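Local coordinates for protein binary enterotoxin of Clostridium perfringens component a (Clostridium perfringens, PDB 5WTZ) that transfers ADP-ribose from NAD+ to actin as the enzymatic component of a binary clostridial enterotoxin, at residues F12-K16 and T144-P148; W22-K27 and A169-E175; S86-P91 and L162-A168. The contacts are given in a common frame with arbitrary orientation. Numbering follows the deposited sequence.

All three contacts lie in the N-terminal ADP-ribosyltransferase-like domain, away from the NAD site. Contact 1 is the most superficial, with 2 of 8 touching residues buried, against about half in the others. Contacts 1 and 2 both involve helix 16-31: contact 1 holds the loop leading into it and its first residue, contact 2 its middle. They touch, with Met145 CE 3.3 Å from Ala23 CB. Contacts 2 and 3 share strand 168-171, and Arg26 NH1 lies 2.9 Å from Ala168 O, a probable hydrogen bond. Contact 1 has one backbone hydrogen bond, bridging waters, a long salt bridge and threonine-methyl packing. Contact 2 is mainly side-chain polar, contact 3 backbone pairing around a buried leucine.

Contact 1 (F12-K16 and T144-P148)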
loop_
_atom_site.group_PDB
_atom_site.type_symbol
_atom_site.label_atom_id
_atom_site.label_comp_id
_atom_site.label_asym_id
_atom_site.label_seq_id
_atom_site.Cartn_x
_atom_site.Cartn_y
_atom_site.Cartn_z
ATOM N N PHE A 12 15.169 -5.585 -22.505
ATOM C CA PHE A 12 16.545 -6.046 -22.746
ATOM C C PHE A 12 16.652 -7.565 -22.657
ATOM O O PHE A 12 17.638 -8.149 -23.107
ATOM C CB PHE A 12 17.527 -5.401 -21.758
ATOM C CG PHE A 12 17.919 -4.004 -22.132
ATOM C CD1 PHE A 12 18.679 -3.766 -23.262
ATOM C CD2 PHE A 12 17.509 -2.927 -21.366
ATOM C CE1 PHE A 12 19.033 -2.475 -23.618
ATOM C CE2 PHE A 12 17.857 -1.637 -21.714
ATOM C CZ PHE A 12 18.621 -1.409 -22.840
ATOM N N ALA A 13 15.624 -8.182 -22.082
ATOM C CA ALA A 13 15.490 -9.631 -22.000
ATOM C C ALA A 13 16.742 -10.289 -21.408
ATOM O O ALA A 13 16.775 -10.598 -20.223
ATOM C CB ALA A 13 15.177 -10.203 -23.368
ATOM N N LYS A 14 17.769 -10.486 -22.229
ATOM C CA LYS A 14 19.002 -11.128 -21.766
ATOM C C LYS A 14 20.252 -10.402 -22.264
ATOM O O LYS A 14 21.387 -10.777 -21.942
ATOM C CB LYS A 14 19.025 -12.588 -22.208
ATOM C CG LYS A 14 17.871 -13.397 -21.642
ATOM C CD LYS A 14 18.064 -14.878 -21.885
ATOM C CE LYS A 14 17.125 -15.704 -21.020
ATOM N NZ LYS A 14 17.189 -17.145 -21.387
ATOM N N ASP A 15 20.023 -9.347 -23.038
ATOM C CA ASP A 15 21.093 -8.506 -23.553
ATOM C C ASP A 15 21.622 -7.612 -22.475
ATOM O O ASP A 15 21.308 -6.420 -22.427
ATOM C CB ASP A 15 20.623 -7.626 -24.708
ATOM C CG ASP A 15 21.779 -6.909 -25.401
ATOM O OD1 ASP A 15 22.906 -6.853 -24.847
ATOM O OD2 ASP A 15 21.552 -6.382 -26.507
ATOM N N LYS A 16 22.454 -8.141 -21.614
ATOM C CA LYS A 16 22.891 -7.269 -20.570
ATOM C C LYS A 16 24.101 -6.444 -20.988
ATOM O O LYS A 16 24.410 -5.436 -20.357
ATOM C CB LYS A 16 23.123 -8.080 -19.321
ATOM C CG LYS A 16 23.630 -7.297 -18.188
ATOM C CD LYS A 16 24.719 -8.166 -17.698
ATOM C CE LYS A 16 26.011 -7.447 -17.555
ATOM N NZ LYS A 16 26.940 -8.365 -16.853
ATOM N N THR A 144 16.613 -5.282 -11.640
ATOM C CA THR A 144 17.624 -5.566 -12.655
ATOM C C THR A 144 17.035 -5.482 -14.068
ATOM O O THR A 144 15.817 -5.560 -14.253
ATOM C CB THR A 144 18.266 -6.947 -12.427
ATOM O OG1 THR A 144 17.293 -7.977 -12.625
ATOM C CG2 THR A 144 18.785 -7.045 -11.015
ATOM N N MET A 145 17.906 -5.318 -15.063
ATOM C CA MET A 145 17.480 -5.028 -16.434
ATOM C C MET A 145 17.188 -6.258 -17.279
ATOM O O MET A 145 16.594 -6.150 -18.351
ATOM C CB MET A 145 18.547 -4.201 -17.149
ATOM C CG MET A 145 18.837 -2.893 -16.468
ATOM S SD MET A 145 20.171 -1.968 -17.237
ATOM C CE MET A 145 20.564 -0.906 -15.837
ATOM N N THR A 146 17.628 -7.419 -16.815
ATOM C CA THR A 146 17.541 -8.628 -17.621
ATOM C C THR A 146 17.075 -9.810 -16.791
ATOM O O THR A 146 17.192 -9.802 -15.568
ATOM C CB THR A 146 18.904 -8.981 -18.275
ATOM O OG1 THR A 146 19.938 -8.972 -17.284
ATOM C CG2 THR A 146 19.254 -7.989 -19.374
ATOM N N GLU A 147 16.533 -10.817 -17.468
ATOM C CA GLU A 147 16.112 -12.045 -16.816
ATOM C C GLU A 147 17.276 -12.644 -16.059
ATOM O O GLU A 147 18.352 -12.808 -16.619
ATOM C CB GLU A 147 15.575 -13.044 -17.839
ATOM C CG GLU A 147 15.063 -14.332 -17.224
ATOM C CD GLU A 147 14.711 -15.366 -18.269
ATOM O OE1 GLU A 147 13.820 -15.084 -19.099
ATOM O OE2 GLU A 147 15.331 -16.456 -18.270
ATOM N N PRO A 148 17.072 -12.961 -14.774
ATOM C CA PRO A 148 18.193 -13.492 -13.992
ATOM C C PRO A 148 18.772 -14.753 -14.615
ATOM O O PRO A 148 18.055 -15.487 -15.307
ATOM C CB PRO A 148 17.564 -13.788 -12.638
ATOM C CG PRO A 148 16.404 -12.830 -12.554
ATOM C CD PRO A 148 15.869 -12.748 -13.952
HETATM O O HOH W 1 15.186 -3.858 -19.682
HETATM O O HOH W 2 14.538 -5.933 -19.847
#
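Phe12 sets its CB 3.6 Å from Met145 O and 3.9 Å from Thr146 CG2. Its ring continues to Trp22 of helix 16-31. Its backbone N reaches Met145 O through two water positions. Water 2 lies 2.8 Å from Phe12 N and 2.6 Å from Met145 O. Both water bonds to Phe12 N are weak. Ala13 has a positive phi, 52°, and its CB points away. Its carbonyl makes the direct hydrogen bond of the contact: Glu147 N to Ala13 O, 2.8 Å at 161°. Lys14 extends along Glu147 and forms a long salt bridge, NZ to OE2 3.7 Å. Asp15 centres an inverse gamma turn and N-caps the following helix, with OD1 bonded to Ser18 N. The CB of Lys16 closes over Thr146 CG2 at 3.9 Å, while its amine goes to Asn177. Thr146 CG2 thus sits in the bend of the incoming chain. This is loop-to-loop packing at a capped helix start, joining helix 16-31 to the loop that follows edge strand 141-144.

Contact 2 (W22-K27 and A169-E175); sequences WAKKRK and ASYGNDE
Residues 22-27 are a run of alpha helix within helix 16-31. Residues 169-171 end strand 168-171, an edge strand of the three-stranded antiparallel sheet, and 172-175 turn away as loop. This is helix-on-sheet packing in the N-terminal ADP-ribosyltransferase-like domain. The helix and strand segments cross nearly at right angles, at -102°, with their axes 7.4 Å apart at closest approach. The nearest CA pair is Lys27 and Ser170, 5.2 Å. At phi/psi 133/177 a CB on residue 172 would be jammed against the carbonyl O of Tyr171, which calls for glycine.

Ser170 (chi1 m) points toward the helix and buries the most surface. Its CB is 3.4 Å from Ala23 O, and its OG is 3.5 Å from Ala23 CB. Ala169 and Tyr171 point away from the helix. Tyr171 packs on helix 36-61. Arg26 (chi1 p, chi2 t, chi3 m) bonds Ala168 O through NH1. Lys27, t at chi1 to chi3, lies along the strand, with CG 3.2 Å from Ser170 O. Lys24 (chi1 -131°, chi2 p, chi3 t, chi4 p) forms a salt bridge, NZ to Glu175 OE2 3.2 Å. Lys27 NZ stays 4.0 Å from Glu175 OE1, beyond a salt bridge. Water 3 accepts from Ser170 N at 2.9 Å and weakly reaches Arg26 O. The same Arg26 NH1, at the guanidinium edge, hydrogen-bonds Ser170 OG, 3.0 Å at 163°.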
loop_
_atom_site.group_PDB
_atom_site.type_symbol
_atom_site.label_atom_id
_atom_site.label_comp_id
_atom_site.label_asym_id
_atom_site.label_seq_id
_atom_site.Cartn_x
_atom_site.Cartn_y
_atom_site.Cartn_z
ATOM N N TRP A 22 23.748 1.159 -22.288
ATOM C CA TRP A 22 22.597 2.025 -22.039
ATOM C C TRP A 22 22.624 2.568 -20.614
ATOM O O TRP A 22 22.506 3.773 -20.403
ATOM C CB TRP A 22 21.298 1.263 -22.295
ATOM C CG TRP A 22 20.064 2.032 -21.935
ATOM C CD1 TRP A 22 19.503 3.064 -22.636
ATOM C CD2 TRP A 22 19.228 1.824 -20.794
ATOM N NE1 TRP A 22 18.371 3.513 -21.995
ATOM C CE2 TRP A 22 18.179 2.765 -20.863
ATOM C CE3 TRP A 22 19.259 0.929 -19.721
ATOM C CZ2 TRP A 22 17.181 2.841 -19.898
ATOM C CZ3 TRP A 22 18.263 1.008 -18.766
ATOM C CH2 TRP A 22 17.238 1.957 -18.863
ATOM N N ALA A 23 22.822 1.672 -19.647
ATOM C CA ALA A 23 22.871 2.054 -18.244
ATOM C C ALA A 23 24.037 2.978 -17.957
ATOM O O ALA A 23 23.967 3.822 -17.070
ATOM C CB ALA A 23 22.972 0.831 -17.368
ATOM N N LYS A 24 25.120 2.812 -18.699
ATOM C CA LYS A 24 26.355 3.446 -18.289
ATOM C C LYS A 24 26.375 4.923 -18.521
ATOM O O LYS A 24 26.725 5.704 -17.632
ATOM C CB LYS A 24 27.540 2.797 -18.981
ATOM C CG LYS A 24 28.503 2.524 -17.903
ATOM C CD LYS A 24 27.747 1.583 -17.014
ATOM C CE LYS A 24 28.430 1.426 -15.724
ATOM N NZ LYS A 24 28.327 2.663 -14.886
ATOM N N LYS A 25 25.989 5.294 -19.725
ATOM C CA LYS A 25 25.894 6.683 -20.094
ATOM C C LYS A 25 24.904 7.397 -19.228
ATOM O O LYS A 25 25.192 8.464 -18.686
ATOM C CB LYS A 25 25.462 6.793 -21.527
ATOM C CG LYS A 25 26.127 5.765 -22.326
ATOM C CD LYS A 25 25.247 5.393 -23.439
ATOM C CE LYS A 25 25.782 4.155 -24.048
ATOM N NZ LYS A 25 25.140 3.903 -25.323
ATOM N N ARG A 26 23.720 6.806 -19.106
ATOM C CA ARG A 26 22.659 7.466 -18.378
ATOM C C ARG A 26 23.068 7.571 -16.914
ATOM O O ARG A 26 22.731 8.538 -16.250
ATOM C CB ARG A 26 21.314 6.742 -18.551
ATOM C CG ARG A 26 21.223 5.347 -17.953
ATOM C CD ARG A 26 19.991 4.617 -18.492
ATOM N NE ARG A 26 18.770 5.402 -18.338
ATOM C CZ ARG A 26 17.972 5.370 -17.273
ATOM N NH1 ARG A 26 18.258 4.583 -16.244
ATOM N NH2 ARG A 26 16.879 6.125 -17.241
ATOM N N LYS A 27 23.843 6.606 -16.432
ATOM C CA LYS A 27 24.378 6.669 -15.074
ATOM C C LYS A 27 25.329 7.857 -14.892
ATOM O O LYS A 27 25.160 8.652 -13.966
ATOM C CB LYS A 27 25.092 5.369 -14.723
ATOM C CG LYS A 27 25.500 5.260 -13.274
ATOM C CD LYS A 27 26.126 3.902 -13.005
ATOM C CE LYS A 27 26.881 3.882 -11.690
ATOM N NZ LYS A 27 28.309 3.518 -11.899
ATOM N N ALA A 169 16.471 5.268 -12.192
ATOM C CA ALA A 169 17.880 5.597 -12.386
ATOM C C ALA A 169 18.767 4.355 -12.476
ATOM O O ALA A 169 18.552 3.371 -11.760
ATOM C CB ALA A 169 18.352 6.506 -11.267
ATOM N N SER A 170 19.758 4.407 -13.366
ATOM C CA SER A 170 20.753 3.345 -13.493
ATOM C C SER A 170 21.852 3.585 -12.470
ATOM O O SER A 170 22.425 4.673 -12.405
ATOM C CB SER A 170 21.341 3.289 -14.909
ATOM O OG SER A 170 20.456 2.656 -15.822
ATOM N N TYR A 171 22.143 2.569 -11.666
ATOM C CA TYR A 171 23.082 2.728 -10.561
ATOM C C TYR A 171 23.665 1.383 -10.124
ATOM O O TYR A 171 23.232 0.321 -10.586
ATOM C CB TYR A 171 22.384 3.409 -9.380
ATOM C CG TYR A 171 21.701 2.433 -8.443
ATOM C CD1 TYR A 171 20.532 1.783 -8.814
ATOM C CD2 TYR A 171 22.238 2.153 -7.190
ATOM C CE1 TYR A 171 19.904 0.885 -7.961
ATOM C CE2 TYR A 171 21.623 1.261 -6.335
ATOM C CZ TYR A 171 20.455 0.627 -6.723
ATOM O OH TYR A 171 19.845 -0.265 -5.865
ATOM N N GLY A 172 24.649 1.437 -9.231
ATOM C CA GLY A 172 25.245 0.235 -8.673
ATOM C C GLY A 172 26.762 0.270 -8.674
ATOM O O GLY A 172 27.365 1.227 -9.169
ATOM N N ASN A 173 27.373 -0.773 -8.110
ATOM C CA ASN A 173 28.828 -0.924 -8.109
ATOM C C ASN A 173 29.274 -1.893 -9.189
ATOM O O ASN A 173 30.159 -1.580 -9.986
ATOM C CB ASN A 173 29.338 -1.416 -6.751
ATOM C CG ASN A 173 28.947 -0.502 -5.606
ATOM O OD1 ASN A 173 28.335 -0.943 -4.630
ATOM N ND2 ASN A 173 29.302 0.774 -5.714
ATOM N N ASP A 174 28.681 -3.085 -9.190
ATOM C CA ASP A 174 28.899 -4.029 -10.276
ATOM C C ASP A 174 28.416 -3.316 -11.528
ATOM O O ASP A 174 27.252 -2.909 -11.627
ATOM C CB ASP A 174 28.162 -5.353 -10.034
ATOM C CG ASP A 174 28.385 -6.374 -11.149
ATOM O OD1 ASP A 174 29.264 -6.154 -12.012
ATOM O OD2 ASP A 174 27.682 -7.407 -11.153
ATOM N N GLU A 175 29.326 -3.154 -12.479
ATOM C CA GLU A 175 29.114 -2.222 -13.562
ATOM C C GLU A 175 28.772 -2.969 -14.855
ATOM O O GLU A 175 28.251 -2.397 -15.807
ATOM C CB GLU A 175 30.340 -1.340 -13.687
ATOM C CG GLU A 175 30.019 0.072 -13.272
ATOM C CD GLU A 175 31.079 1.087 -13.637
ATOM O OE1 GLU A 175 31.740 1.593 -12.711
ATOM O OE2 GLU A 175 31.278 1.312 -14.848
HETATM O O HOH W 3 20.259 7.162 -14.207
#

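Contact 3 (S86-P91 and L162-A168); sequences SMLTKP and LPTNTPA
Leu88, Met87 and Thr164 bury the most surface, between two antiparallel loop segments. Leu88 (chi1 m, chi2 t) points toward 162-168. Its CD1 lies 3.6 Å from Leu162 CB, and its CD2 lies 3.8 Å from Ala168 CB. Its backbone bonds at both ends: Leu88 N to Thr166 O, 2.9 Å, and Asn165 N to Leu88 O, 2.7 Å. Met87 pairs with Pro167 in a single non-hydrogen-bonded bridge, CA to CA 4.2 Å. The bridge is flanked by the Leu88 N bond and Ala168 N to Ser86 O, 3.0 Å. Met87 (chi1 m, chi2 t, chi3 t) sets CE 4.3 Å from Pro167 CG. Thr164 (phi/psi -47/142) and Asn165 (phi/psi 71/8) are central in a type II turn, closed by Thr166 N to Pro163 O, 3.3 Å. Thr166 OG1 also bonds Pro163 O, 2.6 Å. Thr164 OG1 lies 3.1 Å from Pro91 CD. The pairing extends antiparallel strands 92-98 and 156-162 of the mixed five-stranded sheet in the ADP-ribosyltransferase fold.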
loop_
_atom_site.group_PDB
_atom_site.type_symbol
_atom_site.label_atom_id
_atom_site.label_comp_id
_atom_site.label_asym_id
_atom_site.label_seq_id
_atom_site.Cartn_x
_atom_site.Cartn_y
_atom_site.Cartn_z
ATOM N N SER A 86 16.056 11.104 -13.811
ATOM C CA SER A 86 16.374 9.984 -14.686
ATOM C C SER A 86 15.098 9.256 -15.103
ATOM O O SER A 86 14.940 8.063 -14.848
ATOM C CB SER A 86 17.340 9.018 -13.988
ATOM O OG SER A 86 17.847 8.061 -14.900
ATOM N N MET A 87 14.189 9.980 -15.751
ATOM C CA MET A 87 12.919 9.405 -16.178
ATOM C C MET A 87 13.040 8.631 -17.491
ATOM O O MET A 87 13.762 9.038 -18.398
ATOM C CB MET A 87 11.870 10.507 -16.318
ATOM C CG MET A 87 11.571 11.222 -15.019
ATOM S SD MET A 87 10.336 12.511 -15.224
ATOM C CE MET A 87 9.919 12.826 -13.509
ATOM N N LEU A 88 12.327 7.512 -17.585
ATOM C CA LEU A 88 12.325 6.708 -18.805
ATOM C C LEU A 88 11.741 7.486 -19.981
ATOM O O LEU A 88 10.725 8.163 -19.836
ATOM C CB LEU A 88 11.529 5.419 -18.598
ATOM C CG LEU A 88 11.993 4.445 -17.511
ATOM C CD1 LEU A 88 11.102 3.227 -17.550
ATOM C CD2 LEU A 88 13.456 4.061 -17.710
ATOM N N THR A 89 12.393 7.395 -21.140
ATOM C CA THR A 89 11.911 8.069 -22.346
ATOM C C THR A 89 10.784 7.263 -22.987
ATOM O O THR A 89 9.959 7.791 -23.730
ATOM C CB THR A 89 13.040 8.262 -23.368
ATOM O OG1 THR A 89 13.586 6.984 -23.718
ATOM C CG2 THR A 89 14.143 9.137 -22.789
ATOM N N LYS A 90 10.767 5.974 -22.679
ATOM C CA LYS A 90 9.803 5.038 -23.228
ATOM C C LYS A 90 9.760 3.854 -22.263
ATOM O O LYS A 90 10.652 3.730 -21.417
ATOM C CB LYS A 90 10.204 4.603 -24.640
ATOM C CG LYS A 90 11.490 3.800 -24.704
ATOM C CD LYS A 90 12.260 4.114 -25.975
ATOM C CE LYS A 90 13.200 2.983 -26.364
ATOM N NZ LYS A 90 12.482 1.899 -27.109
ATOM N N PRO A 91 8.734 2.990 -22.374
ATOM C CA PRO A 91 8.630 1.858 -21.446
ATOM C C PRO A 91 9.888 0.993 -21.315
ATOM O O PRO A 91 10.645 0.807 -22.278
ATOM C CB PRO A 91 7.488 1.042 -22.042
ATOM C CG PRO A 91 6.603 2.075 -22.621
ATOM C CD PRO A 91 7.547 3.071 -23.243
ATOM N N LEU A 162 7.624 -0.875 -16.667
ATOM C CA LEU A 162 7.679 0.505 -16.205
ATOM C C LEU A 162 7.222 1.424 -17.322
ATOM O O LEU A 162 7.783 1.395 -18.414
ATOM C CB LEU A 162 9.104 0.876 -15.771
ATOM C CG LEU A 162 9.846 -0.049 -14.811
ATOM C CD1 LEU A 162 11.231 0.518 -14.537
ATOM C CD2 LEU A 162 9.060 -0.220 -13.528
ATOM N N PRO A 163 6.192 2.245 -17.069
ATOM C CA PRO A 163 5.743 3.128 -18.153
ATOM C C PRO A 163 6.713 4.273 -18.444
ATOM O O PRO A 163 7.619 4.539 -17.650
ATOM C CB PRO A 163 4.411 3.672 -17.636
ATOM C CG PRO A 163 4.468 3.533 -16.155
ATOM C CD PRO A 163 5.361 2.353 -15.855
ATOM N N THR A 164 6.510 4.925 -19.588
ATOM C CA THR A 164 7.209 6.154 -19.951
ATOM C C THR A 164 7.210 7.171 -18.803
ATOM O O THR A 164 6.228 7.279 -18.070
ATOM C CB THR A 164 6.561 6.789 -21.208
ATOM O OG1 THR A 164 6.676 5.879 -22.304
ATOM C CG2 THR A 164 7.248 8.088 -21.590
ATOM N N ASN A 165 8.330 7.880 -18.644
ATOM C CA ASN A 165 8.498 8.944 -17.644
ATOM C C ASN A 165 8.590 8.463 -16.198
ATOM O O ASN A 165 8.585 9.272 -15.274
ATOM C CB ASN A 165 7.373 9.971 -17.770
ATOM C CG ASN A 165 7.430 10.719 -19.078
ATOM O OD1 ASN A 165 8.513 11.008 -19.590
ATOM N ND2 ASN A 165 6.265 11.023 -19.640
ATOM N N THR A 166 8.677 7.152 -16.000
ATOM C CA THR A 166 8.962 6.612 -14.672
ATOM C C THR A 166 10.363 7.034 -14.250
ATOM O O THR A 166 11.302 6.843 -15.001
ATOM C CB THR A 166 8.886 5.067 -14.625
ATOM O OG1 THR A 166 7.597 4.624 -15.051
ATOM C CG2 THR A 166 9.147 4.555 -13.212
ATOM N N PRO A 167 10.497 7.616 -13.050
ATOM C CA PRO A 167 11.815 7.840 -12.459
ATOM C C PRO A 167 12.489 6.504 -12.197
ATOM O O PRO A 167 12.027 5.751 -11.341
ATOM C CB PRO A 167 11.498 8.572 -11.153
ATOM C CG PRO A 167 10.143 9.138 -11.353
ATOM C CD PRO A 167 9.427 8.116 -12.178
ATOM N N ALA A 168 13.557 6.216 -12.932
ATOM C CA ALA A 168 14.187 4.906 -12.915
ATOM C C ALA A 168 15.664 5.061 -13.226
ATOM O O ALA A 168 16.068 5.005 -14.389
ATOM C CB ALA A 168 13.525 3.986 -13.921
#